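Side-chain contacts in pheromone cOB1/lipoprotein, YaeC family (Enterococcus faecalis, PDB 4EF1), which probably binds methionine as a lipid-anchored solute-binding protein for its uptake, and is the precursor of the pheromone cOB1: residues 8-13 with 17-22; 24-29 with 221-226; 36-41 with 45-50; 205-210 with 215-220. All coordinates share one frame; numbering follows the deposited sequence.

Contact 1 of 4, residues 8-13 with 17-22; sequences VGASPV and EILEHV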
loop_
_atom_site.group_PDB
_atom_site.type_symbol
_atom_site.label_atom_id
_atom_site.label_comp_id
_atom_site.label_asym_id
_atom_site.label_seq_id
_atom_site.Cartn_x
_atom_site.Cartn_y
_atom_site.Cartn_z
ATOM N N VAL A 8 -13.143 8.203 -9.440
ATOM C CA VAL A 8 -12.301 7.362 -8.558
ATOM C C VAL A 8 -11.210 8.186 -7.835
ATOM O O VAL A 8 -10.479 8.974 -8.462
ATOM C CB VAL A 8 -11.693 6.182 -9.329
ATOM C CG1 VAL A 8 -11.026 5.232 -8.364
ATOM C CG2 VAL A 8 -12.776 5.438 -10.147
ATOM N N GLY A 9 -11.122 8.058 -6.516
ATOM C CA GLY A 9 -10.072 8.743 -5.742
ATOM C C GLY A 9 -8.884 7.815 -5.639
ATOM O O GLY A 9 -9.066 6.595 -5.465
ATOM N N ALA A 10 -7.672 8.367 -5.736
ATOM C CA ALA A 10 -6.456 7.521 -5.793
ATOM C C ALA A 10 -5.212 8.213 -5.278
ATOM O O ALA A 10 -5.136 9.419 -5.326
ATOM C CB ALA A 10 -6.215 7.092 -7.226
ATOM N N SER A 11 -4.203 7.408 -4.879
ATOM C CA SER A 11 -2.902 7.907 -4.541
ATOM C C SER A 11 -2.290 8.351 -5.880
ATOM O O SER A 11 -2.660 7.766 -6.913
ATOM C CB SER A 11 -2.037 6.845 -3.909
ATOM O OG SER A 11 -2.524 6.385 -2.634
ATOM N N PRO A 12 -1.359 9.326 -5.877
ATOM C CA PRO A 12 -0.778 9.826 -7.152
ATOM C C PRO A 12 -0.126 8.775 -8.037
ATOM O O PRO A 12 -0.336 8.758 -9.255
ATOM C CB PRO A 12 0.281 10.812 -6.693
ATOM C CG PRO A 12 -0.119 11.238 -5.324
ATOM C CD PRO A 12 -0.821 10.066 -4.717
ATOM N N VAL A 13 0.700 7.932 -7.432
ATOM C CA VAL A 13 1.505 6.954 -8.161
ATOM C C VAL A 13 1.583 5.694 -7.324
ATOM O O VAL A 13 1.913 5.784 -6.166
ATOM C CB VAL A 13 2.966 7.441 -8.384
ATOM C CG1 VAL A 13 3.833 6.318 -8.954
ATOM C CG2 VAL A 13 3.005 8.680 -9.264
ATOM N N GLU A 17 -1.954 7.274 -11.931
ATOM C CA GLU A 17 -1.321 7.087 -13.269
ATOM C C GLU A 17 -1.901 5.822 -13.995
ATOM O O GLU A 17 -2.124 5.839 -15.215
ATOM C CB GLU A 17 0.200 7.068 -13.149
ATOM C CG GLU A 17 0.793 8.419 -12.734
ATOM C CD GLU A 17 2.302 8.503 -12.913
ATOM O OE1 GLU A 17 2.976 7.488 -13.200
ATOM O OE2 GLU A 17 2.829 9.604 -12.766
ATOM N N ILE A 18 -2.258 4.795 -13.221
ATOM C CA ILE A 18 -2.896 3.580 -13.770
ATOM C C ILE A 18 -4.277 3.944 -14.300
ATOM O O ILE A 18 -4.602 3.630 -15.451
ATOM C CB ILE A 18 -2.987 2.448 -12.705
ATOM C CG1 ILE A 18 -1.584 1.859 -12.483
ATOM C CG2 ILE A 18 -3.929 1.333 -13.139
ATOM C CD1 ILE A 18 -1.492 0.835 -11.343
ATOM N N LEU A 19 -5.045 4.667 -13.475
ATOM C CA LEU A 19 -6.376 5.164 -13.844
ATOM C C LEU A 19 -6.349 6.041 -15.114
ATOM O O LEU A 19 -7.126 5.819 -16.070
ATOM C CB LEU A 19 -7.045 5.859 -12.663
ATOM C CG LEU A 19 -7.374 4.939 -11.475
ATOM C CD1 LEU A 19 -7.869 5.728 -10.305
ATOM C CD2 LEU A 19 -8.381 3.835 -11.866
ATOM N N GLU A 20 -5.464 7.023 -15.149
ATOM C CA GLU A 20 -5.341 7.843 -16.362
ATOM C C GLU A 20 -5.100 6.955 -17.575
ATOM O O GLU A 20 -5.704 7.172 -18.635
ATOM C CB GLU A 20 -4.210 8.894 -16.257
ATOM C CG GLU A 20 -4.445 10.031 -15.255
ATOM C CD GLU A 20 -5.632 10.939 -15.563
ATOM O OE1 GLU A 20 -5.978 11.131 -16.745
ATOM O OE2 GLU A 20 -6.262 11.438 -14.586
ATOM N N HIS A 21 -4.183 5.995 -17.445
ATOM C CA HIS A 21 -3.823 5.103 -18.537
ATOM C C HIS A 21 -4.986 4.320 -19.109
ATOM O O HIS A 21 -5.049 4.105 -20.316
ATOM C CB HIS A 21 -2.657 4.180 -18.127
ATOM C CG HIS A 21 -2.311 3.141 -19.168
ATOM N ND1 HIS A 21 -1.626 3.440 -20.277
ATOM C CD2 HIS A 21 -2.618 1.788 -19.253
ATOM C CE1 HIS A 21 -1.500 2.332 -21.046
ATOM N NE2 HIS A 21 -2.090 1.327 -20.420
ATOM N N VAL A 22 -5.894 3.865 -18.263
ATOM C CA VAL A 22 -7.036 3.060 -18.728
ATOM C C VAL A 22 -8.268 3.898 -19.192
ATOM O O VAL A 22 -9.259 3.317 -19.675
ATOM C CB VAL A 22 -7.446 1.985 -17.666
ATOM C CG1 VAL A 22 -6.257 1.052 -17.333
ATOM C CG2 VAL A 22 -7.994 2.611 -16.402
#
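Glu17 packs back on Pro12 and Val13 at the weakly bonded start of helix 12-28, and its side chain can be followed outward atom by atom. Its CB is 4.3 Å from Pro12 O. Its CG stays near the same carbonyl, with CG to Pro12 O at 3.7 Å, and begins to meet the methyl Val13 CG2. The carboxylate carbon Glu17 CD is 3.7 Å from Val13 CG2. At the tip, Glu17 OE2 approaches that methyl to 3.6 Å, which is a van der Waals contact. The acid chain is extended beyond CG, with chi2 at -167°, and this takes the carboxylate slantwise across the valine methyl CG2. The backbone adds a weak hydrogen bond from Glu17 N to Pro12 O, 3.5 Å long and bent to 136° at the hydrogen. Strand 4-10 and helix 12-28 are the first two elements of a beta-alpha-beta unit that strand 31-37 completes. The helix turns back beside its own strand, and Leu19 fills the space between them. Its methyl CD1 reaches Val8 CG1 at 3.7 Å and Ala10 CB at 3.8 Å, so a single methyl serves both strand residues. Val8 and Leu19 meet at about a right angle. Val8 CG1 is anti to the backbone N (chi1 -171°), which leaves CG2 for Leu220 of helix 215-225. Tyr57 and Val35, from the two neighbouring strands, also touch Leu19.

Contact 2 of 4, residues 24-29 with 221-226; sequences PLLEKE and VKVLRS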
loop_
_atom_site.group_PDB
_atom_site.type_symbol
_atom_site.label_atom_id
_atom_site.label_comp_id
_atom_site.label_asym_id
_atom_site.label_seq_id
_atom_site.Cartn_x
_atom_site.Cartn_y
_atom_site.Cartn_z
ATOM N N PRO A 24 -8.998 5.639 -21.913
ATOM C CA PRO A 24 -9.488 5.302 -23.284
ATOM C C PRO A 24 -10.151 3.909 -23.385
ATOM O O PRO A 24 -11.104 3.739 -24.142
ATOM C CB PRO A 24 -8.226 5.379 -24.148
ATOM C CG PRO A 24 -7.228 6.137 -23.336
ATOM C CD PRO A 24 -7.557 5.899 -21.891
ATOM N N LEU A 25 -9.670 2.941 -22.596
ATOM C CA LEU A 25 -10.285 1.594 -22.547
ATOM C C LEU A 25 -11.680 1.634 -21.927
ATOM O O LEU A 25 -12.610 1.015 -22.434
ATOM C CB LEU A 25 -9.381 0.601 -21.786
ATOM C CG LEU A 25 -8.117 0.169 -22.520
ATOM C CD1 LEU A 25 -7.031 -0.300 -21.550
ATOM C CD2 LEU A 25 -8.517 -0.897 -23.532
ATOM N N LEU A 26 -11.816 2.358 -20.813
ATOM C CA LEU A 26 -13.118 2.526 -20.181
ATOM C C LEU A 26 -14.078 3.298 -21.070
ATOM O O LEU A 26 -15.262 3.031 -21.034
ATOM C CB LEU A 26 -13.027 3.209 -18.804
ATOM C CG LEU A 26 -12.928 2.277 -17.616
ATOM C CD1 LEU A 26 -14.241 1.550 -17.430
ATOM C CD2 LEU A 26 -11.809 1.268 -17.839
ATOM N N GLU A 27 -13.558 4.254 -21.842
ATOM C CA GLU A 27 -14.393 5.036 -22.768
ATOM C C GLU A 27 -15.031 4.093 -23.819
ATOM O O GLU A 27 -16.207 4.211 -24.125
ATOM C CB GLU A 27 -13.584 6.184 -23.400
ATOM C CG GLU A 27 -14.394 7.128 -24.287
ATOM C CD GLU A 27 -14.570 6.649 -25.735
ATOM O OE1 GLU A 27 -13.659 5.986 -26.275
ATOM O OE2 GLU A 27 -15.621 6.954 -26.355
ATOM N N LYS A 28 -14.268 3.118 -24.294
ATOM C CA LYS A 28 -14.791 2.091 -25.193
ATOM C C LYS A 28 -15.868 1.218 -24.571
ATOM O O LYS A 28 -16.657 0.654 -25.294
ATOM C CB LYS A 28 -13.662 1.221 -25.752
ATOM C CG LYS A 28 -12.691 2.036 -26.617
ATOM C CD LYS A 28 -13.213 2.223 -28.027
ATOM C CE LYS A 28 -12.231 3.007 -28.898
ATOM N NZ LYS A 28 -12.579 2.945 -30.351
ATOM N N GLU A 29 -15.885 1.090 -23.249
ATOM C CA GLU A 29 -16.944 0.361 -22.543
ATOM C C GLU A 29 -18.085 1.308 -22.067
ATOM O O GLU A 29 -18.934 0.908 -21.268
ATOM C CB GLU A 29 -16.381 -0.391 -21.346
ATOM C CG GLU A 29 -15.209 -1.323 -21.601
ATOM C CD GLU A 29 -15.529 -2.439 -22.569
ATOM O OE1 GLU A 29 -16.726 -2.736 -22.765
ATOM O OE2 GLU A 29 -14.567 -3.003 -23.169
ATOM N N VAL A 221 -12.778 -2.763 -12.808
ATOM C CA VAL A 221 -11.957 -3.845 -12.257
ATOM C C VAL A 221 -11.443 -4.791 -13.336
ATOM O O VAL A 221 -10.303 -5.212 -13.277
ATOM C CB VAL A 221 -12.700 -4.635 -11.124
ATOM C CG1 VAL A 221 -11.877 -5.845 -10.658
ATOM C CG2 VAL A 221 -12.996 -3.707 -9.961
ATOM N N LYS A 222 -12.299 -5.149 -14.300
ATOM C CA LYS A 222 -11.923 -6.080 -15.340
ATOM C C LYS A 222 -10.833 -5.445 -16.218
ATOM O O LYS A 222 -9.877 -6.130 -16.568
ATOM C CB LYS A 222 -13.103 -6.497 -16.222
ATOM C CG LYS A 222 -12.738 -7.572 -17.269
ATOM C CD LYS A 222 -13.930 -7.910 -18.144
ATOM C CE LYS A 222 -13.657 -9.004 -19.138
ATOM N NZ LYS A 222 -14.858 -9.393 -19.920
ATOM N N VAL A 223 -10.993 -4.155 -16.550
ATOM C CA VAL A 223 -10.014 -3.453 -17.441
ATOM C C VAL A 223 -8.687 -3.345 -16.703
ATOM O O VAL A 223 -7.618 -3.688 -17.260
ATOM C CB VAL A 223 -10.537 -2.083 -17.897
ATOM C CG1 VAL A 223 -9.402 -1.242 -18.463
ATOM C CG2 VAL A 223 -11.678 -2.246 -18.877
ATOM N N LEU A 224 -8.739 -3.006 -15.418
ATOM C CA LEU A 224 -7.536 -2.937 -14.590
ATOM C C LEU A 224 -6.770 -4.268 -14.443
ATOM O O LEU A 224 -5.543 -4.255 -14.290
ATOM C CB LEU A 224 -7.849 -2.362 -13.215
ATOM C CG LEU A 224 -8.169 -0.893 -13.116
ATOM C CD1 LEU A 224 -8.646 -0.602 -11.701
ATOM C CD2 LEU A 224 -6.955 -0.041 -13.541
ATOM N N ARG A 225 -7.482 -5.396 -14.517
ATOM C CA ARG A 225 -6.859 -6.730 -14.487
ATOM C C ARG A 225 -6.564 -7.316 -15.861
ATOM O O ARG A 225 -5.953 -8.405 -15.960
ATOM C CB ARG A 225 -7.771 -7.705 -13.734
ATOM C CG ARG A 225 -7.941 -7.358 -12.281
ATOM C CD ARG A 225 -9.000 -8.245 -11.687
ATOM N NE ARG A 225 -8.990 -8.234 -10.235
ATOM C CZ ARG A 225 -9.949 -8.764 -9.464
ATOM N NH1 ARG A 225 -11.038 -9.345 -9.984
ATOM N NH2 ARG A 225 -9.823 -8.731 -8.142
ATOM N N SER A 226 -6.961 -6.639 -16.948
ATOM C CA SER A 226 -6.755 -7.221 -18.290
ATOM C C SER A 226 -5.261 -7.344 -18.597
ATOM O O SER A 226 -4.485 -6.529 -18.105
ATOM C CB SER A 226 -7.429 -6.385 -19.378
ATOM O OG SER A 226 -6.845 -5.086 -19.442
#
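Val223 O is gripped twice by Ser226, while the side chain of Val223 packs against Leu25 and Leu26. Ser226 OG donates to Val223 O at 2.7 Å, in the carbonyl plane and on a lone pair. Ser226 N donates to the same oxygen at 3.0 Å. Ser226 also stands at the N-cap position of helix 227-236, so this small polar knot ties the last turn of 215-225 to the start of that helix. Across the contact only carbon meets carbon. Val223 CG1 touches two leucines, 3.5 Å from Leu26 CD2 and 3.8 Å from Leu25 CB. Leu26 CD2 also reaches Val223 CB at 3.6 Å, so it rests in the fork of the valine. Leu26 has chi1 at -93°, off a staggered value; its CD2 is then near Val223. Val22 extends the packing one turn back. The packing of 24-29 on 221-226 is therefore apolar and depends on shape. A polar tie lies beside it, from Lys219 NZ, one turn before Val223, to Glu29 O.

Contact 3 of 4, residues 36-41 with 45-50; sequences TTYTDY and NKALES. With MSE (selenomethionine), chain C.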
loop_
_atom_site.group_PDB
_atom_site.type_symbol
_atom_site.label_atom_id
_atom_site.label_comp_id
_atom_site.label_asym_id
_atom_site.label_seq_id
_atom_site.Cartn_x
_atom_site.Cartn_y
_atom_site.Cartn_z
ATOM N N THR A 36 -9.560 11.718 -8.923
ATOM C CA THR A 36 -9.246 12.760 -7.906
ATOM C C THR A 36 -8.060 12.186 -7.153
ATOM O O THR A 36 -8.127 11.037 -6.766
ATOM C CB THR A 36 -10.420 13.012 -6.965
ATOM O OG1 THR A 36 -11.510 13.515 -7.734
ATOM C CG2 THR A 36 -10.080 14.053 -5.883
ATOM N N THR A 37 -6.976 12.958 -7.016
ATOM C CA THR A 37 -5.748 12.501 -6.346
ATOM C C THR A 37 -5.764 12.959 -4.874
ATOM O O THR A 37 -6.163 14.091 -4.588
ATOM C CB THR A 37 -4.495 13.022 -7.116
ATOM O OG1 THR A 37 -4.421 12.372 -8.402
ATOM C CG2 THR A 37 -3.198 12.783 -6.345
ATOM N N TYR A 38 -5.355 12.080 -3.978
ATOM C CA TYR A 38 -5.241 12.310 -2.528
ATOM C C TYR A 38 -3.821 11.933 -2.081
ATOM O O TYR A 38 -3.253 10.949 -2.559
ATOM C CB TYR A 38 -6.231 11.443 -1.731
ATOM C CG TYR A 38 -7.660 11.774 -2.009
ATOM C CD1 TYR A 38 -8.307 12.772 -1.297
ATOM C CD2 TYR A 38 -8.375 11.118 -3.022
ATOM C CE1 TYR A 38 -9.617 13.132 -1.589
ATOM C CE2 TYR A 38 -9.705 11.468 -3.307
ATOM C CZ TYR A 38 -10.315 12.466 -2.580
ATOM O OH TYR A 38 -11.606 12.836 -2.851
ATOM N N THR A 39 -3.259 12.732 -1.190
ATOM C CA THR A 39 -1.889 12.568 -0.705
ATOM C C THR A 39 -1.799 11.814 0.634
ATOM O O THR A 39 -0.704 11.624 1.135
ATOM C CB THR A 39 -1.253 13.973 -0.545
ATOM O OG1 THR A 39 -1.998 14.735 0.408
ATOM C CG2 THR A 39 -1.266 14.730 -1.880
ATOM N N ASP A 40 -2.948 11.353 1.156
ATOM C CA ASP A 40 -2.972 10.677 2.458
ATOM C C ASP A 40 -3.814 9.417 2.420
ATOM O O ASP A 40 -4.285 8.997 1.354
ATOM C CB ASP A 40 -3.530 11.643 3.505
ATOM C CG ASP A 40 -5.009 11.831 3.349
ATOM O OD1 ASP A 40 -5.451 12.052 2.205
ATOM O OD2 ASP A 40 -5.715 11.667 4.332
ATOM N N TYR A 41 -3.996 8.784 3.591
ATOM C CA TYR A 41 -4.725 7.535 3.674
ATOM C C TYR A 41 -6.057 7.642 4.432
ATOM O O TYR A 41 -6.721 6.638 4.620
ATOM C CB TYR A 41 -3.851 6.415 4.318
ATOM C CG TYR A 41 -2.645 5.853 3.567
ATOM C CD1 TYR A 41 -2.414 6.121 2.222
ATOM C CD2 TYR A 41 -1.731 5.006 4.235
ATOM C CE1 TYR A 41 -1.323 5.585 1.564
ATOM C CE2 TYR A 41 -0.657 4.472 3.569
ATOM C CZ TYR A 41 -0.451 4.772 2.243
ATOM O OH TYR A 41 0.619 4.236 1.563
ATOM N N ASN A 45 -11.046 7.662 1.982
ATOM C CA ASN A 45 -12.176 7.013 2.635
ATOM C C ASN A 45 -13.254 8.003 3.064
ATOM O O ASN A 45 -14.437 7.711 2.856
ATOM C CB ASN A 45 -11.734 6.119 3.794
ATOM C CG ASN A 45 -11.181 4.764 3.326
ATOM O OD1 ASN A 45 -11.575 4.247 2.286
ATOM N ND2 ASN A 45 -10.324 4.156 4.140
ATOM N N LYS A 46 -12.879 9.158 3.644
ATOM C CA LYS A 46 -13.860 10.201 3.970
ATOM C C LYS A 46 -14.622 10.595 2.708
ATOM O O LYS A 46 -15.849 10.670 2.708
ATOM C CB LYS A 46 -13.218 11.453 4.606
ATOM C CG LYS A 46 -12.683 11.239 6.028
ATOM C CD LYS A 46 -12.309 12.539 6.752
ATOM C CE LYS A 46 -11.913 12.279 8.203
ATOM N NZ LYS A 46 -13.008 11.681 9.020
ATOM N N ALA A 47 -13.890 10.838 1.631
ATOM C CA ALA A 47 -14.482 11.226 0.337
ATOM C C ALA A 47 -15.483 10.195 -0.254
ATOM O O ALA A 47 -16.484 10.561 -0.854
ATOM C CB ALA A 47 -13.370 11.550 -0.668
ATOM N N LEU A 48 -15.172 8.899 -0.111
ATOM C CA LEU A 48 -16.047 7.831 -0.569
ATOM C C LEU A 48 -17.328 7.802 0.245
ATOM O O LEU A 48 -18.420 7.721 -0.305
ATOM C CB LEU A 48 -15.327 6.475 -0.549
ATOM C CG LEU A 48 -16.128 5.221 -0.927
ATOM C CD1 LEU A 48 -16.604 5.387 -2.378
ATOM C CD2 LEU A 48 -15.260 3.978 -0.758
ATOM N N GLU A 49 -17.220 7.947 1.553
ATOM C CA GLU A 49 -18.429 8.002 2.370
ATOM C C GLU A 49 -19.295 9.211 2.045
ATOM O O GLU A 49 -20.519 9.093 2.000
ATOM C CB GLU A 49 -18.063 8.021 3.846
ATOM C CG GLU A 49 -19.280 8.113 4.753
ATOM C CD GLU A 49 -18.911 8.128 6.208
ATOM O OE1 GLU A 49 -18.149 9.032 6.617
ATOM O OE2 GLU A 49 -19.410 7.258 6.938
ATOM N N SER A 50 -18.666 10.368 1.829
ATOM C CA SER A 50 -19.381 11.615 1.583
ATOM C C SER A 50 -19.923 11.721 0.166
ATOM O O SER A 50 -20.792 12.514 -0.075
ATOM C CB SER A 50 -18.501 12.846 1.866
ATOM O OG SER A 50 -17.498 12.997 0.864
HETATM N N MSE C 301 -0.228 1.583 -1.509
HETATM C CA MSE C 301 -0.027 1.182 -0.059
HETATM C C MSE C 301 0.651 -0.182 0.093
HETATM O O MSE C 301 0.288 -1.132 -0.618
HETATM O OXT MSE C 301 1.517 -0.368 0.991
HETATM C CB MSE C 301 -1.333 1.227 0.734
HETATM C CG MSE C 301 -1.193 1.002 2.244
HETATM SE SE MSE C 301 -2.921 0.804 3.067
HETATM C CE MSE C 301 -3.618 2.657 2.858
HETATM O O HOH W 1 -8.901 5.681 6.003
#
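Tyr38 and Ala47 form the tight half of this contact. Tyr38 OH is 3.1 Å from Ala47 CB, a close approach for an oxygen and a methyl carbon. Tyr38 CZ follows at 3.7 Å. The methyl meets the ring obliquely, at its hydroxyl end. Tyr38 CG is anti to the carbonyl carbon (chi1 -64°), and from there the ring reaches across from the end of strand 31-37 to helix 43-50. Ile53 also packs on this ring. The other half is looser. Tyr41 O and Asn45 ND2 are 4.4 Å apart, and one water bridges them. It donates to Tyr41 O at 2.8 Å and accepts from Asn45 ND2 at 2.8 Å. The other end of this amide is held more directly, because Asn45 OD1 accepts from Gln59 NE2 and Asn56 ND2. The Tyr41 side chain leaves the backbone away from the helix, and its ring lines the ligand pocket. The terminal methyl CE of the bound selenomethionine lies 3.3 Å above the ring plane, over its centre. Tyr41 OH is hydrogen-bonded to Asn178 OD1, another pocket residue, which helps fix the ring's orientation. The ring gives the methylseleno group an apolar aromatic face, consistent with methionine binding. The backbone behind it is linked through water to an asparagine that itself holds the pocket residue Gln59.

Contact 4 of 4, residues 205-210 with 215-220; sequences IAVRKE and ENVKKL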
loop_
_atom_site.group_PDB
_atom_site.type_symbol
_atom_site.label_atom_id
_atom_site.label_comp_id
_atom_site.label_asym_id
_atom_site.label_seq_id
_atom_site.Cartn_x
_atom_site.Cartn_y
_atom_site.Cartn_z
ATOM N N ILE A 205 -10.055 -1.833 -5.136
ATOM C CA ILE A 205 -11.068 -0.830 -5.461
ATOM C C ILE A 205 -12.097 -0.997 -4.363
ATOM O O ILE A 205 -12.590 -2.079 -4.173
ATOM C CB ILE A 205 -11.747 -1.053 -6.804
ATOM C CG1 ILE A 205 -10.723 -0.978 -7.939
ATOM C CG2 ILE A 205 -12.874 -0.040 -7.020
ATOM C CD1 ILE A 205 -10.060 0.375 -8.078
ATOM N N ALA A 206 -12.448 0.094 -3.690
ATOM C CA ALA A 206 -13.478 0.056 -2.629
ATOM C C ALA A 206 -14.627 0.974 -3.050
ATOM O O ALA A 206 -14.389 1.996 -3.616
ATOM C CB ALA A 206 -12.881 0.505 -1.302
ATOM N N VAL A 207 -15.849 0.602 -2.710
ATOM C CA VAL A 207 -17.060 1.392 -3.001
ATOM C C VAL A 207 -17.989 1.336 -1.813
ATOM O O VAL A 207 -17.783 0.513 -0.919
ATOM C CB VAL A 207 -17.815 0.871 -4.283
ATOM C CG1 VAL A 207 -16.911 1.026 -5.516
ATOM C CG2 VAL A 207 -18.318 -0.577 -4.128
ATOM N N ARG A 208 -19.033 2.183 -1.808
ATOM C CA ARG A 208 -20.052 2.127 -0.768
ATOM C C ARG A 208 -20.868 0.858 -1.001
ATOM O O ARG A 208 -21.028 0.401 -2.155
ATOM C CB ARG A 208 -20.963 3.374 -0.799
ATOM C CG ARG A 208 -20.279 4.681 -0.400
ATOM C CD ARG A 208 -21.249 5.869 -0.286
ATOM N NE ARG A 208 -21.903 6.149 -1.560
ATOM C CZ ARG A 208 -21.347 6.750 -2.617
ATOM N NH1 ARG A 208 -20.133 7.253 -2.571
ATOM N NH2 ARG A 208 -22.055 6.936 -3.711
ATOM N N LYS A 209 -21.400 0.294 0.079
ATOM C CA LYS A 209 -22.147 -0.960 -0.008
ATOM C C LYS A 209 -23.295 -0.936 -1.021
ATOM O O LYS A 209 -23.461 -1.886 -1.765
ATOM C CB LYS A 209 -22.652 -1.434 1.365
ATOM C CG LYS A 209 -23.463 -2.738 1.263
ATOM C CD LYS A 209 -23.472 -3.584 2.518
ATOM C CE LYS A 209 -24.074 -4.960 2.240
ATOM N NZ LYS A 209 -23.271 -5.711 1.226
ATOM N N GLU A 210 -24.040 0.166 -1.091
ATOM C CA GLU A 210 -25.133 0.274 -2.070
ATOM C C GLU A 210 -24.696 0.132 -3.557
ATOM O O GLU A 210 -25.534 -0.151 -4.421
ATOM C CB GLU A 210 -25.932 1.576 -1.866
ATOM C CG GLU A 210 -25.159 2.880 -2.092
ATOM C CD GLU A 210 -24.606 3.506 -0.824
ATOM O OE1 GLU A 210 -24.389 2.804 0.198
ATOM O OE2 GLU A 210 -24.439 4.740 -0.835
ATOM N N GLU A 215 -22.304 -2.050 -12.188
ATOM C CA GLU A 215 -21.730 -2.637 -13.409
ATOM C C GLU A 215 -20.513 -1.873 -13.874
ATOM O O GLU A 215 -19.556 -2.471 -14.419
ATOM C CB GLU A 215 -22.775 -2.628 -14.533
ATOM C CG GLU A 215 -22.353 -3.272 -15.851
ATOM C CD GLU A 215 -23.264 -2.905 -17.026
ATOM O OE1 GLU A 215 -23.865 -1.801 -17.031
ATOM O OE2 GLU A 215 -23.371 -3.715 -17.970
ATOM N N ASN A 216 -20.528 -0.554 -13.695
ATOM C CA ASN A 216 -19.391 0.272 -14.148
ATOM C C ASN A 216 -18.141 0.063 -13.322
ATOM O O ASN A 216 -17.025 0.112 -13.846
ATOM C CB ASN A 216 -19.757 1.743 -14.244
ATOM C CG ASN A 216 -20.681 2.044 -15.432
ATOM O OD1 ASN A 216 -20.797 1.253 -16.376
ATOM N ND2 ASN A 216 -21.312 3.206 -15.398
ATOM N N VAL A 217 -18.329 -0.180 -12.029
ATOM C CA VAL A 217 -17.216 -0.542 -11.156
ATOM C C VAL A 217 -16.602 -1.865 -11.625
ATOM O O VAL A 217 -15.382 -1.992 -11.639
ATOM C CB VAL A 217 -17.654 -0.624 -9.669
ATOM C CG1 VAL A 217 -16.550 -1.213 -8.813
ATOM C CG2 VAL A 217 -17.955 0.789 -9.176
ATOM N N LYS A 218 -17.462 -2.823 -11.985
ATOM C CA LYS A 218 -17.012 -4.128 -12.469
ATOM C C LYS A 218 -16.244 -3.985 -13.790
ATOM O O LYS A 218 -15.250 -4.638 -13.984
ATOM C CB LYS A 218 -18.170 -5.122 -12.558
ATOM C CG LYS A 218 -18.672 -5.486 -11.148
ATOM C CD LYS A 218 -19.630 -6.664 -11.043
ATOM C CE LYS A 218 -20.970 -6.475 -11.725
ATOM N NZ LYS A 218 -21.943 -7.486 -11.224
ATOM N N LYS A 219 -16.699 -3.108 -14.662
ATOM C CA LYS A 219 -15.993 -2.857 -15.940
ATOM C C LYS A 219 -14.577 -2.355 -15.667
ATOM O O LYS A 219 -13.620 -2.794 -16.309
ATOM C CB LYS A 219 -16.766 -1.830 -16.796
ATOM C CG LYS A 219 -17.949 -2.408 -17.565
ATOM C CD LYS A 219 -18.751 -1.300 -18.221
ATOM C CE LYS A 219 -19.983 -1.859 -18.858
ATOM N NZ LYS A 219 -20.617 -0.745 -19.609
ATOM N N LEU A 220 -14.470 -1.438 -14.704
ATOM C CA LEU A 220 -13.191 -0.892 -14.267
ATOM C C LEU A 220 -12.283 -1.942 -13.726
ATOM O O LEU A 220 -11.143 -2.007 -14.118
ATOM C CB LEU A 220 -13.356 0.197 -13.205
ATOM C CG LEU A 220 -12.073 0.804 -12.600
ATOM C CD1 LEU A 220 -11.160 1.439 -13.645
ATOM C CD2 LEU A 220 -12.540 1.820 -11.588
#
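Apolar packing between Val207 and Val217 carries this contact. Val207 CG1 lies 3.8 Å from Val217 CG2 and 4.0 Å from Val217 CG1, so one methyl of the strand faces both branches of the helix valine. The two side chains slide past each other in opposite directions. With chi1 at 171°, Val217 points CG1 away from its own N and keeps CG2 beside it, and both reach the strand. Ile205 adds a longer contact, from its CG2 to Val217 CG1 at 4.3 Å. Leu6 and Ala78 also touch Val217, so three strands of the sheet share this helix residue. None of the polar bonds here joins the two segments; one lies within 205-210 and others reach outside. Arg208 NE donates to Glu210 OE2 at 3.0 Å in a salt bridge. The carboxylate oxygen lies in the guanidinium plane, yet the arginine meets it from above the carboxylate plane, 54° out. Arg208 NH1 also bonds to Leu48 O, so the arginine links the strand end to helix 43-50. At the start of the helix, Asn214 OD1 accepts from Val217 N. Strand 203-208 leads through a 3-10 segment and a short loop into helix 215-225, which runs back over the sheet. This is a beta-alpha unit on one face of a mixed sheet, in a lobe of a periplasmic-binding-protein fold.

All four contacts lie around the same six-stranded sheet. Contacts 1 and 2 share helix 12-28, and contacts 2 and 4 share helix 215-225. These helices pack together where Ile18 CG2 meets Leu224 CD2 at 3.3 Å. Contact 4 reaches contact 1 through Leu220, whose CD1 is 4.1 Å from Leu19 CD2. It meets contact 3 where Leu48 CD2 lies 3.6 Å from Ala206 O. Contacts 1 and 3 are joined by neighbouring strands, with Ala10 N 2.9 Å from Thr36 O. Contact 3 alone includes a residue of the selenomethionine pocket. Pro12 of contact 1 has its side chain about 9 Å from the ligand, and Ile205 of contact 4 about 12 Å.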